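Local coordinates for M157 (Murid herpesvirus 1, PDB 2NYK), which serves as a viral, MHC class I-like ligand for Ly49 receptors of natural killer cells, at residues Arg240-Ser245 with Lys250-Pro255; Val218-Thr223 with Gln227-Lys232; Cys112-Thr117 with Val123-Gln128; Tyr73-Ile78 with Val99-Leu104; Phe17-Thr22 with Ser166-Leu171. The protein carries 1 engineered substitution. All coordinates share one frame; numbering follows the deposited sequence.

Contact 1 of 5, residues Arg240-Ser245 with Lys250-Pro255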
# COMPACT_ATOMS: atom_id res chain seq x y z
N ARG A 240 6.73 -10.94 -25.74
CA ARG A 240 7.15 -9.91 -24.79
C ARG A 240 6.23 -9.83 -23.57
O ARG A 240 5.01 -9.92 -23.69
CB ARG A 240 7.21 -8.54 -25.47
CG ARG A 240 8.36 -8.36 -26.45
CD ARG A 240 7.90 -7.63 -27.69
NE ARG A 240 6.84 -8.38 -28.36
CZ ARG A 240 6.25 -8.03 -29.51
NH1 ARG A 240 6.60 -6.91 -30.15
NH2 ARG A 240 5.30 -8.81 -30.01
N CYS A 241 6.84 -9.69 -22.40
CA CYS A 241 6.12 -9.42 -21.15
C CYS A 241 6.57 -8.05 -20.68
O CYS A 241 7.75 -7.81 -20.47
CB CYS A 241 6.43 -10.48 -20.09
SG CYS A 241 5.62 -10.17 -18.50
N TYR A 242 5.60 -7.15 -20.57
CA TYR A 242 5.84 -5.78 -20.14
C TYR A 242 5.48 -5.59 -18.66
O TYR A 242 4.49 -6.14 -18.16
CB TYR A 242 5.02 -4.80 -20.98
CG TYR A 242 5.38 -4.81 -22.45
CD1 TYR A 242 4.85 -5.77 -23.31
CD2 TYR A 242 6.25 -3.86 -22.98
CE1 TYR A 242 5.17 -5.80 -24.66
CE2 TYR A 242 6.58 -3.87 -24.35
CZ TYR A 242 6.04 -4.85 -25.18
OH TYR A 242 6.35 -4.88 -26.52
N VAL A 243 6.31 -4.81 -17.99
CA VAL A 243 6.07 -4.47 -16.61
C VAL A 243 6.07 -2.96 -16.49
O VAL A 243 7.06 -2.32 -16.78
CB VAL A 243 7.16 -5.03 -15.69
CG1 VAL A 243 6.86 -4.67 -14.25
CG2 VAL A 243 7.29 -6.55 -15.87
N THR A 244 4.95 -2.41 -16.04
CA THR A 244 4.81 -0.97 -15.90
C THR A 244 4.58 -0.63 -14.44
O THR A 244 3.63 -1.13 -13.83
CB THR A 244 3.65 -0.41 -16.79
OG1 THR A 244 3.76 -0.94 -18.12
CG2 THR A 244 3.68 1.12 -16.84
N SER A 245 5.45 0.22 -13.92
CA SER A 245 5.43 0.63 -12.52
C SER A 245 4.83 2.02 -12.28
O SER A 245 5.10 2.96 -13.02
CB SER A 245 6.85 0.60 -11.97
OG SER A 245 6.88 1.09 -10.65
N LYS A 250 8.75 1.56 -17.32
CA LYS A 250 8.24 0.44 -18.11
C LYS A 250 9.40 -0.38 -18.63
O LYS A 250 10.38 0.17 -19.13
CB LYS A 250 7.35 0.93 -19.25
CG LYS A 250 6.48 -0.16 -19.87
CD LYS A 250 5.37 0.42 -20.75
CE LYS A 250 4.62 -0.71 -21.44
NZ LYS A 250 3.40 -0.23 -22.16
N GLY A 251 9.32 -1.70 -18.48
CA GLY A 251 10.40 -2.58 -18.91
C GLY A 251 9.83 -3.78 -19.62
O GLY A 251 8.63 -4.05 -19.52
N VAL A 252 10.69 -4.51 -20.31
CA VAL A 252 10.29 -5.69 -21.07
C VAL A 252 11.17 -6.89 -20.75
O VAL A 252 12.36 -6.75 -20.52
CB VAL A 252 10.34 -5.44 -22.60
CG1 VAL A 252 9.61 -6.54 -23.35
CG2 VAL A 252 9.70 -4.12 -22.92
N VAL A 253 10.55 -8.06 -20.73
CA VAL A 253 11.26 -9.33 -20.69
C VAL A 253 10.87 -10.09 -21.95
O VAL A 253 9.68 -10.31 -22.24
CB VAL A 253 10.95 -10.13 -19.41
CG1 VAL A 253 11.55 -11.53 -19.49
CG2 VAL A 253 11.52 -9.39 -18.18
N THR A 254 11.91 -10.47 -22.70
CA THR A 254 11.75 -11.13 -23.99
C THR A 254 13.07 -11.77 -24.43
O THR A 254 14.15 -11.23 -24.15
CB THR A 254 11.22 -10.15 -25.08
OG1 THR A 254 11.01 -10.86 -26.32
CG2 THR A 254 12.19 -8.96 -25.30
N PRO A 255 13.00 -12.94 -25.09
CA PRO A 255 11.82 -13.76 -25.39
C PRO A 255 11.46 -14.73 -24.25
O PRO A 255 12.25 -14.88 -23.31
CB PRO A 255 12.27 -14.53 -26.64
CG PRO A 255 13.71 -14.79 -26.37
CD PRO A 255 14.23 -13.55 -25.65
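C241 and V253 face each other as an antiparallel hydrogen-bonded pair, and V243 with G251 repeats the scheme two residues on. C241 N lies 2.9 Å from V253 O, and V253 N returns to C241 O at 2.8 Å, each donor in the plane of the carbonyl it meets. The second pair is less flat, with V243 N tilted 25° out of the plane of the G251 carbonyl. Between the two pairs Y242 CA approaches G251 O at 3.3 Å, a CA-H...O contact.

Strands 241-245 and 249-253 form a hairpin consistent with the F-G pair of an immunoglobulin-like domain, probably the counterpart of alpha3 in class I MHC molecules. The disulfide from C241 to C194 fits the usual bridge between its two sheets, and C241, V243 and V253 share the inward side.

Side-chain contacts gather on the other side. Y242 places CG beside its backbone N (chi1 -63°), leaning the ring back toward R240 and alongside V252. V252 CG1 sits over one ring face, 4.3 Å from the centroid and 15° off the normal, while V252 CG2 touches Y242 CE2 at 3.4 Å. The extended chain of K250 crosses T244, its CG 3.3 Å from T244 OG1, and brings CE within 3.9 Å of Y242 CD2. At the far end R240 CG rests 3.6 Å from T254 CB, the two side chains running the same way; T254 OG1 is hydrogen-bonded to Q239 O.

Contact 2 of 5, residues Val218-Thr223 with Gln227-Lys232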
# COMPACT_ATOMS: atom_id res chain seq x y z
N VAL A 218 -5.25 -12.97 -15.29
CA VAL A 218 -4.37 -12.19 -14.43
C VAL A 218 -4.61 -12.45 -12.95
O VAL A 218 -5.73 -12.30 -12.46
CB VAL A 218 -4.49 -10.68 -14.70
CG1 VAL A 218 -3.37 -9.94 -13.94
CG2 VAL A 218 -4.40 -10.39 -16.19
N THR A 219 -3.55 -12.82 -12.24
CA THR A 219 -3.63 -13.07 -10.80
C THR A 219 -2.74 -12.06 -10.05
O THR A 219 -1.61 -11.79 -10.44
CB THR A 219 -3.20 -14.52 -10.47
OG1 THR A 219 -4.05 -15.43 -11.18
CG2 THR A 219 -3.35 -14.78 -8.97
N ASP A 220 -3.29 -11.50 -8.99
CA ASP A 220 -2.59 -10.52 -8.18
C ASP A 220 -2.60 -11.07 -6.76
O ASP A 220 -3.62 -11.01 -6.07
CB ASP A 220 -3.32 -9.17 -8.26
CG ASP A 220 -2.62 -8.05 -7.49
OD1 ASP A 220 -2.04 -8.31 -6.41
OD2 ASP A 220 -2.68 -6.90 -7.98
N GLU A 221 -1.48 -11.66 -6.35
CA GLU A 221 -1.31 -12.14 -4.98
C GLU A 221 -0.38 -11.19 -4.24
O GLU A 221 0.66 -10.78 -4.76
CB GLU A 221 -0.73 -13.55 -4.99
CG GLU A 221 -1.67 -14.62 -5.50
CD GLU A 221 -0.97 -15.92 -5.85
OE1 GLU A 221 -1.64 -16.98 -5.87
OE2 GLU A 221 0.26 -15.89 -6.11
N SER A 222 -0.75 -10.81 -3.03
CA SER A 222 0.07 -9.87 -2.28
C SER A 222 0.00 -10.17 -0.79
O SER A 222 -1.01 -10.67 -0.28
CB SER A 222 -0.36 -8.43 -2.56
OG SER A 222 -1.59 -8.12 -1.93
N THR A 223 1.11 -9.88 -0.13
CA THR A 223 1.22 -9.94 1.33
C THR A 223 1.85 -8.61 1.73
O THR A 223 2.22 -7.82 0.87
CB THR A 223 2.14 -11.11 1.78
OG1 THR A 223 3.47 -10.88 1.30
CG2 THR A 223 1.64 -12.44 1.23
N GLN A 227 4.57 -8.70 -3.75
CA GLN A 227 3.47 -8.80 -4.69
C GLN A 227 3.88 -9.76 -5.77
O GLN A 227 5.00 -9.70 -6.28
CB GLN A 227 3.19 -7.47 -5.33
CG GLN A 227 2.91 -6.31 -4.38
CD GLN A 227 2.63 -5.08 -5.18
OE1 GLN A 227 1.64 -5.01 -5.93
NE2 GLN A 227 3.53 -4.11 -5.10
N ILE A 228 2.97 -10.66 -6.13
CA ILE A 228 3.23 -11.58 -7.20
C ILE A 228 2.08 -11.47 -8.19
O ILE A 228 0.93 -11.84 -7.89
CB ILE A 228 3.43 -13.03 -6.69
CG1 ILE A 228 4.57 -13.09 -5.65
CG2 ILE A 228 3.66 -13.99 -7.88
CD1 ILE A 228 4.83 -14.46 -5.05
N LEU A 229 2.40 -10.91 -9.36
CA LEU A 229 1.41 -10.74 -10.41
C LEU A 229 1.70 -11.67 -11.57
O LEU A 229 2.81 -11.66 -12.14
CB LEU A 229 1.34 -9.27 -10.87
CG LEU A 229 0.48 -8.29 -10.06
CD1 LEU A 229 0.92 -8.11 -8.57
CD2 LEU A 229 0.48 -6.94 -10.78
N THR A 230 0.72 -12.52 -11.89
CA THR A 230 0.87 -13.55 -12.91
C THR A 230 -0.14 -13.28 -14.03
O THR A 230 -1.30 -13.00 -13.76
CB THR A 230 0.59 -14.95 -12.33
OG1 THR A 230 1.43 -15.20 -11.19
CG2 THR A 230 0.79 -16.05 -13.38
N VAL A 231 0.33 -13.33 -15.28
CA VAL A 231 -0.51 -13.21 -16.46
C VAL A 231 -0.24 -14.41 -17.35
O VAL A 231 0.90 -14.64 -17.80
CB VAL A 231 -0.31 -11.87 -17.23
CG1 VAL A 231 1.14 -11.64 -17.54
CG2 VAL A 231 -1.09 -11.87 -18.56
N LYS A 232 -1.28 -15.20 -17.57
CA LYS A 232 -1.19 -16.31 -18.51
C LYS A 232 -2.24 -16.21 -19.58
O LYS A 232 -3.39 -15.80 -19.33
CB LYS A 232 -1.19 -17.67 -17.82
CG LYS A 232 -2.34 -17.97 -16.90
CD LYS A 232 -1.92 -19.11 -15.94
CE LYS A 232 -3.19 -19.62 -15.19
NZ LYS A 232 -2.74 -20.67 -14.18
O HOH W 1 -2.86 -15.70 -13.80
O HOH W 2 0.29 -14.16 -8.99
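L229 and D220 stand opposite each other as a non-hydrogen-bonded pair, their side chains running alongside one another. Followed outward, L229 begins with CB 3.9 Å from T219 O, the carbonyl that also accepts the bond from T230 N. Its CG, set beside the backbone N (chi1 -84°), comes to 4.0 Å from D220 OD2. One branch then ends at the carboxylate: L229 CD1 lies 3.7 Å from D220 OD1, so a methyl group flanks the acid. Beyond that contact D220 OD1 forms a salt bridge with R45, whose NH1 also bonds Q227 OE1, and the leucine packs on F204 and V206.

The backbones are joined at T219 with T230 and at E221 with I228. The straightest bond runs from I228 N to E221 O, 2.7 Å long with an N-H...O angle of 176°. On the face opposite L229, water bridges the threonines to nearby carbonyls. One water bonds T219 OG1 at 2.9 Å and donates to T230 O; another lies 2.7 Å from T230 OG1 and probably donates to I228 O.

Q227, L229 and V231 are buried on the face they share with D220. Strand 217-222 is outermost, beside 227-233, which in turn pairs with 192-198, an order consistent with the D-E hairpin of an immunoglobulin-like domain.

Contact 3 of 5, residues Cys112-Thr117 with Val123-Gln128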
# COMPACT_ATOMS: atom_id res chain seq x y z
N CYS A 112 -4.16 15.96 5.02
CA CYS A 112 -4.88 14.70 4.86
C CYS A 112 -6.19 14.89 4.14
O CYS A 112 -6.91 15.86 4.40
CB CYS A 112 -5.15 13.99 6.20
SG CYS A 112 -3.71 13.66 7.26
N ASP A 113 -6.50 13.96 3.25
CA ASP A 113 -7.83 13.89 2.65
C ASP A 113 -8.48 12.78 3.42
O ASP A 113 -7.89 11.71 3.60
CB ASP A 113 -7.76 13.55 1.18
CG ASP A 113 -7.01 14.61 0.36
OD1 ASP A 113 -7.18 15.82 0.61
OD2 ASP A 113 -6.25 14.21 -0.54
N VAL A 114 -9.68 13.03 3.92
CA VAL A 114 -10.35 12.06 4.77
C VAL A 114 -11.62 11.53 4.09
O VAL A 114 -12.49 12.30 3.71
CB VAL A 114 -10.71 12.70 6.13
CG1 VAL A 114 -11.36 11.66 7.05
CG2 VAL A 114 -9.45 13.33 6.78
N TYR A 115 -11.71 10.20 3.93
CA TYR A 115 -12.84 9.60 3.22
C TYR A 115 -13.62 8.70 4.15
O TYR A 115 -13.04 7.89 4.87
CB TYR A 115 -12.33 8.78 2.04
CG TYR A 115 -11.46 9.57 1.10
CD1 TYR A 115 -12.03 10.35 0.09
CD2 TYR A 115 -10.07 9.53 1.21
CE1 TYR A 115 -11.23 11.08 -0.80
CE2 TYR A 115 -9.26 10.27 0.31
CZ TYR A 115 -9.85 11.05 -0.67
OH TYR A 115 -9.08 11.78 -1.57
N HIS A 116 -14.95 8.85 4.12
CA HIS A 116 -15.86 7.99 4.84
C HIS A 116 -16.78 7.37 3.80
O HIS A 116 -17.24 8.06 2.89
CB HIS A 116 -16.71 8.80 5.83
CG HIS A 116 -15.95 9.27 7.04
ND1 HIS A 116 -15.19 10.41 7.04
CD2 HIS A 116 -15.85 8.74 8.28
CE1 HIS A 116 -14.63 10.57 8.23
NE2 HIS A 116 -15.02 9.57 9.00
N THR A 117 -17.05 6.07 3.94
CA THR A 117 -17.91 5.37 2.99
C THR A 117 -18.86 4.44 3.72
O THR A 117 -18.45 3.65 4.59
CB THR A 117 -17.10 4.54 1.97
OG1 THR A 117 -16.20 5.40 1.28
CG2 THR A 117 -18.04 3.89 0.96
N VAL A 123 -18.40 10.39 1.63
CA VAL A 123 -18.00 11.73 2.08
C VAL A 123 -16.49 11.88 1.92
O VAL A 123 -15.72 10.92 2.10
CB VAL A 123 -18.41 12.02 3.56
CG1 VAL A 123 -18.15 13.48 3.94
CG2 VAL A 123 -19.86 11.66 3.82
N ALA A 124 -16.06 13.09 1.56
CA ALA A 124 -14.64 13.42 1.44
C ALA A 124 -14.36 14.83 2.01
O ALA A 124 -14.98 15.81 1.56
CB ALA A 124 -14.21 13.31 -0.00
N TYR A 125 -13.49 14.90 3.03
CA TYR A 125 -12.99 16.17 3.57
C TYR A 125 -11.58 16.28 3.04
O TYR A 125 -10.70 15.57 3.51
CB TYR A 125 -12.91 16.16 5.10
CG TYR A 125 -14.19 15.78 5.81
CD1 TYR A 125 -15.30 16.60 5.77
CD2 TYR A 125 -14.27 14.61 6.56
CE1 TYR A 125 -16.48 16.26 6.42
CE2 TYR A 125 -15.45 14.24 7.21
CZ TYR A 125 -16.56 15.08 7.14
OH TYR A 125 -17.73 14.75 7.78
N THR A 126 -11.37 17.14 2.05
CA THR A 126 -10.06 17.26 1.45
C THR A 126 -9.29 18.43 2.04
O THR A 126 -9.89 19.36 2.56
CB THR A 126 -10.14 17.43 -0.08
OG1 THR A 126 -10.84 18.65 -0.39
CG2 THR A 126 -10.88 16.25 -0.71
N GLY A 127 -7.96 18.37 1.98
CA GLY A 127 -7.10 19.48 2.39
C GLY A 127 -7.11 19.80 3.88
O GLY A 127 -6.84 20.93 4.26
N GLN A 128 -7.43 18.81 4.73
CA GLN A 128 -7.37 18.96 6.19
C GLN A 128 -5.92 19.13 6.63
O GLN A 128 -5.03 18.42 6.16
CB GLN A 128 -7.95 17.75 6.93
CG GLN A 128 -9.35 17.32 6.53
CD GLN A 128 -10.38 18.35 6.87
OE1 GLN A 128 -10.52 19.37 6.17
NE2 GLN A 128 -11.13 18.10 7.94
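Y125 meets both V114 and H116 across the hairpin of strands 109-118 and 122-128, and these side chains account for much of the surface it buries. V114 CB comes up to the edge of the tyrosine ring, 4.1 Å from Y125 CD2. The imidazole of H116 approaches rim to rim, with H116 ND1 3.8 Å from Y125 CE2 and the ring planes 75° apart, so neither covers the face of the other. The first torsion of H116 (chi1 -73°) sets CG beside its backbone N and directs the ring toward V114 and Y125 along the strand. Over one face of the Y125 ring lies V123 CG1, from its own strand.

Backbone bonds hold this register: V114 N to Y125 O at 2.8 Å, and H116 N to V123 O at 3.0 Å. On the opposite face the methyl of A124 meets the Y115 ring, with Y115 CD1 3.7 Å from A124 CB.

Past V114 the register slips by one residue, a beta bulge. G127 turns there with a positive phi of 68°, and its N donates to D113 OD1 at 3.0 Å, met nearly along the C-O bond. Beyond the bulge pairing resumes, C112 N reaching Q128 O at 2.8 Å, though the return bond from Q128 N to C112 O is weak. A carboxylate thus takes up an N-H that the slipped register turns aside; its probable negative charge would be expected to strengthen that bond.

Contact 4 of 5, residues Tyr73-Ile78 with Val99-Leu104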
# COMPACT_ATOMS: atom_id res chain seq x y z
N TYR A 73 -0.98 2.71 15.65
CA TYR A 73 -1.90 1.71 16.19
C TYR A 73 -3.06 2.38 16.91
O TYR A 73 -4.23 2.04 16.70
CB TYR A 73 -1.20 0.76 17.18
CG TYR A 73 -2.21 -0.16 17.85
CD1 TYR A 73 -2.47 -1.43 17.35
CD2 TYR A 73 -2.95 0.27 18.96
CE1 TYR A 73 -3.43 -2.26 17.93
CE2 TYR A 73 -3.91 -0.56 19.55
CZ TYR A 73 -4.14 -1.82 19.03
OH TYR A 73 -5.09 -2.66 19.58
N VAL A 74 -2.73 3.33 17.78
CA VAL A 74 -3.74 4.04 18.56
C VAL A 74 -4.68 4.85 17.66
O VAL A 74 -5.89 4.85 17.89
CB VAL A 74 -3.07 4.95 19.63
CG1 VAL A 74 -4.07 5.90 20.28
CG2 VAL A 74 -2.38 4.08 20.70
N PHE A 75 -4.15 5.52 16.63
CA PHE A 75 -4.99 6.26 15.69
C PHE A 75 -6.06 5.34 15.08
O PHE A 75 -7.24 5.66 15.07
CB PHE A 75 -4.15 6.89 14.57
CG PHE A 75 -4.97 7.65 13.58
CD1 PHE A 75 -5.42 8.94 13.88
CD2 PHE A 75 -5.36 7.07 12.38
CE1 PHE A 75 -6.23 9.62 13.02
CE2 PHE A 75 -6.13 7.79 11.47
CZ PHE A 75 -6.57 9.05 11.79
N LEU A 76 -5.63 4.18 14.62
CA LEU A 76 -6.52 3.20 13.99
C LEU A 76 -7.53 2.60 14.97
O LEU A 76 -8.69 2.38 14.63
CB LEU A 76 -5.68 2.08 13.39
CG LEU A 76 -4.86 2.52 12.17
CD1 LEU A 76 -3.79 1.50 11.83
CD2 LEU A 76 -5.77 2.76 10.98
N ASP A 77 -7.06 2.34 16.20
CA ASP A 77 -7.90 1.83 17.29
C ASP A 77 -9.01 2.81 17.62
O ASP A 77 -10.16 2.43 17.72
CB ASP A 77 -7.03 1.54 18.53
CG ASP A 77 -7.78 0.75 19.59
OD1 ASP A 77 -7.52 0.97 20.80
OD2 ASP A 77 -8.64 -0.08 19.23
N ILE A 78 -8.66 4.08 17.77
CA ILE A 78 -9.64 5.13 18.00
C ILE A 78 -10.66 5.26 16.86
O ILE A 78 -11.86 5.38 17.12
CB ILE A 78 -8.95 6.49 18.25
CG1 ILE A 78 -8.17 6.46 19.58
CG2 ILE A 78 -9.99 7.61 18.21
CD1 ILE A 78 -7.47 7.77 19.92
N VAL A 99 -13.39 4.25 6.90
CA VAL A 99 -12.76 5.57 6.94
C VAL A 99 -11.33 5.45 6.43
O VAL A 99 -10.65 4.47 6.73
CB VAL A 99 -12.82 6.22 8.35
CG1 VAL A 99 -12.07 5.35 9.42
CG2 VAL A 99 -12.26 7.63 8.34
N ARG A 100 -10.89 6.43 5.65
CA ARG A 100 -9.52 6.45 5.12
C ARG A 100 -8.88 7.83 5.25
O ARG A 100 -9.42 8.81 4.74
CB ARG A 100 -9.53 6.04 3.64
CG ARG A 100 -8.14 5.96 2.99
CD ARG A 100 -8.31 5.66 1.47
NE ARG A 100 -7.04 5.64 0.74
CZ ARG A 100 -6.12 4.66 0.82
NH1 ARG A 100 -6.31 3.61 1.61
NH2 ARG A 100 -5.00 4.74 0.12
N TYR A 101 -7.73 7.91 5.92
CA TYR A 101 -6.98 9.15 6.02
C TYR A 101 -5.80 9.01 5.09
O TYR A 101 -4.95 8.14 5.29
CB TYR A 101 -6.47 9.39 7.44
CG TYR A 101 -7.53 9.87 8.42
CD1 TYR A 101 -8.56 9.03 8.85
CD2 TYR A 101 -7.52 11.19 8.89
CE1 TYR A 101 -9.55 9.48 9.73
CE2 TYR A 101 -8.51 11.65 9.79
CZ TYR A 101 -9.50 10.78 10.19
OH TYR A 101 -10.47 11.22 11.06
N ALA A 102 -5.78 9.83 4.05
CA ALA A 102 -4.69 9.81 3.09
C ALA A 102 -3.89 11.08 3.35
O ALA A 102 -4.33 12.21 3.03
CB ALA A 102 -5.26 9.78 1.67
N CYS A 103 -2.72 10.89 3.97
CA CYS A 103 -1.94 12.01 4.51
C CYS A 103 -0.60 12.20 3.81
O CYS A 103 0.14 11.24 3.58
CB CYS A 103 -1.70 11.81 6.01
SG CYS A 103 -3.21 11.66 6.97
N LEU A 104 -0.29 13.46 3.49
CA LEU A 104 0.98 13.83 2.92
C LEU A 104 1.83 14.46 4.01
O LEU A 104 1.40 15.41 4.65
CB LEU A 104 0.78 14.86 1.80
CG LEU A 104 1.99 15.57 1.19
CD1 LEU A 104 2.97 14.62 0.49
CD2 LEU A 104 1.53 16.66 0.22
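F75 drives its ring edge into the face of Y101, and it alone of segment 73-78 meets the strand. Y73 opens the segment facing elsewhere on helix 71-90, where its ring meets that of W50. Its carbonyl accepts the ordinary helical bond from D77 N, at 2.9 Å.

F75 makes the contact itself. CG stands anti to the backbone N (chi1 -180°), which carries the ring out from the helix toward strand 96-106. Atom CZ leads: it lies 3.4 Å above the plane of the Y101 ring, over the centre, and 3.6 Å from Y101 CD1. The planes meet at 89°, and the centroids are 4.8 Å apart, a T-shaped stack in which the C-H at CZ points at the pi cloud of Y101. Y101 offers that face by setting its own CG beside the backbone N (chi1 -76°). The F75 ring also meets F25 of the neighbouring strand.

L76, the following residue, packs on F25 and V27 and so fastens the same helix to strand 21-30. Further on, I78 touches M152 of helix 148-154, and I153 of that helix lies against F75, Y101 and C103.

A long helix resting on an antiparallel sheet through buried aromatic and aliphatic side chains is consistent with the alpha1-alpha2 platform of class I MHC molecules, in which helices lie across one face of an antiparallel sheet. Here helix 148-154 leans in on the same aromatic pair, consistent with a second helix close beside the first at this point.

Contact 5 of 5, residues Phe17-Thr22 with Ser166-Leu171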
# COMPACT_ATOMS: atom_id res chain seq x y z
N PHE A 17 13.02 15.51 8.33
CA PHE A 17 12.31 16.69 7.87
C PHE A 17 12.22 16.70 6.35
O PHE A 17 11.15 16.91 5.79
CB PHE A 17 12.96 17.98 8.38
CG PHE A 17 12.24 19.22 7.96
CD1 PHE A 17 11.16 19.69 8.69
CD2 PHE A 17 12.59 19.89 6.79
CE1 PHE A 17 10.49 20.83 8.30
CE2 PHE A 17 11.92 21.04 6.39
CZ PHE A 17 10.87 21.50 7.14
N GLN A 18 13.35 16.47 5.68
CA GLN A 18 13.41 16.69 4.24
C GLN A 18 12.66 15.65 3.39
O GLN A 18 12.16 15.98 2.31
CB GLN A 18 14.85 16.80 3.75
CG GLN A 18 14.99 17.60 2.45
CD GLN A 18 14.45 19.04 2.56
OE1 GLN A 18 14.61 19.71 3.58
NE2 GLN A 18 13.78 19.49 1.50
N PHE A 19 12.58 14.42 3.87
CA PHE A 19 11.96 13.33 3.12
C PHE A 19 10.43 13.40 3.09
O PHE A 19 9.78 13.31 4.13
CB PHE A 19 12.43 11.98 3.66
CG PHE A 19 11.95 10.82 2.86
CD1 PHE A 19 12.36 10.66 1.53
CD2 PHE A 19 11.08 9.90 3.42
CE1 PHE A 19 11.90 9.58 0.77
CE2 PHE A 19 10.62 8.83 2.68
CZ PHE A 19 11.03 8.66 1.36
N THR A 20 9.88 13.57 1.89
CA THR A 20 8.44 13.66 1.67
C THR A 20 7.84 12.30 1.30
O THR A 20 8.43 11.51 0.54
CB THR A 20 8.12 14.72 0.56
OG1 THR A 20 8.55 16.01 1.02
CG2 THR A 20 6.62 14.78 0.24
N PHE A 21 6.67 12.01 1.87
CA PHE A 21 5.95 10.76 1.59
C PHE A 21 4.53 10.83 2.14
O PHE A 21 4.19 11.74 2.87
CB PHE A 21 6.70 9.54 2.13
CG PHE A 21 6.69 9.39 3.65
CD1 PHE A 21 5.75 8.57 4.28
CD2 PHE A 21 7.66 10.01 4.44
CE1 PHE A 21 5.74 8.42 5.67
CE2 PHE A 21 7.71 9.85 5.82
CZ PHE A 21 6.74 9.05 6.46
N THR A 22 3.71 9.86 1.76
CA THR A 22 2.32 9.81 2.19
C THR A 22 2.10 8.51 2.96
O THR A 22 2.83 7.52 2.77
CB THR A 22 1.32 9.88 0.99
OG1 THR A 22 1.32 8.62 0.28
CG2 THR A 22 1.70 11.00 0.01
N SER A 166 13.06 5.44 6.80
CA SER A 166 13.93 4.39 6.28
C SER A 166 13.13 3.30 5.54
O SER A 166 13.53 2.86 4.48
CB SER A 166 14.73 3.77 7.43
OG SER A 166 15.47 2.65 6.97
N THR A 167 12.00 2.89 6.11
CA THR A 167 11.12 1.90 5.48
C THR A 167 10.64 2.38 4.12
O THR A 167 10.72 1.65 3.15
CB THR A 167 9.91 1.58 6.40
OG1 THR A 167 10.40 1.03 7.61
CG2 THR A 167 8.95 0.57 5.72
N VAL A 168 10.20 3.63 4.04
CA VAL A 168 9.65 4.16 2.80
C VAL A 168 10.71 4.33 1.70
O VAL A 168 10.43 4.12 0.53
CB VAL A 168 8.95 5.50 3.06
CG1 VAL A 168 8.48 6.11 1.74
CG2 VAL A 168 7.77 5.30 4.00
N GLN A 169 11.91 4.75 2.08
CA GLN A 169 13.01 4.87 1.12
C GLN A 169 13.36 3.48 0.56
O GLN A 169 13.55 3.33 -0.64
CB GLN A 169 14.23 5.56 1.78
CG GLN A 169 13.88 6.97 2.33
CD GLN A 169 15.08 7.75 2.90
OE1 GLN A 169 15.71 7.35 3.88
NE2 GLN A 169 15.37 8.91 2.29
N LYS A 170 13.43 2.48 1.42
CA LYS A 170 13.72 1.10 0.96
C LYS A 170 12.64 0.58 0.02
O LYS A 170 12.94 -0.01 -1.02
CB LYS A 170 13.83 0.15 2.14
CG LYS A 170 15.04 0.37 3.01
CD LYS A 170 15.19 -0.79 3.98
CE LYS A 170 16.52 -0.72 4.73
NZ LYS A 170 16.56 0.35 5.77
N LEU A 171 11.37 0.81 0.38
CA LEU A 171 10.25 0.39 -0.47
C LEU A 171 10.31 1.00 -1.88
O LEU A 171 9.95 0.37 -2.86
CB LEU A 171 8.93 0.71 0.23
CG LEU A 171 8.55 -0.22 1.40
CD1 LEU A 171 7.30 0.27 2.10
CD2 LEU A 171 8.38 -1.66 0.93
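F19 and F21 reach V168 and Q169 by different first torsions. F19 holds CG anti to its backbone N (chi1 -174°), extending the ring toward the helix, whereas F21 tucks CG between its backbone N and carbonyl carbon (chi1 72°) and turns a face of the ring to V168. The valine serves both: V168 CG1 lies at the edge of the F19 ring, 3.6 Å from F19 CE2, and V168 CG2 sits over one face of F21, 4.2 Å from the ring centroid.

These residues join the end of helix 9-18 and the start of strand 21-30 to helix 157-173, one of the helices over the sheet of the MHC-like platform. F21 also meets F105 of the neighbouring strand and W164 of the same helix, and F19 O accepts a bond from K161 NZ.

Q169 passes the F19 ring in the opposite direction. Its CG rests over the ring face, 3.7 Å from the centroid, in a CH-pi contact, and the chain continues extended until NE2 lies 3.6 Å from F19 CD1. The amide plane is turned 56° from that of the ring, and OE1 is held by R165.

The five contacts divide between two parts of the chain. Contacts 3, 4 and 5 belong to the platform: all reach one antiparallel sheet, and contacts 3 and 4 lie about 12 Å apart between centres, joined by the C103-C112 disulfide. Contact 5 opens first in sequence and closes a loop enclosing contacts 4 and 3. It touches contact 4 where T20 and T22 pack on L104. Contacts 2 and 1 follow as hairpins of the immunoglobulin-like part, with centres about 15 Å apart. The centres of contacts 1 and 3 are about 36 Å apart, on opposite sides of the chain's centre. This layout is consistent with that of a class I heavy chain, platform then immunoglobulin-like domain.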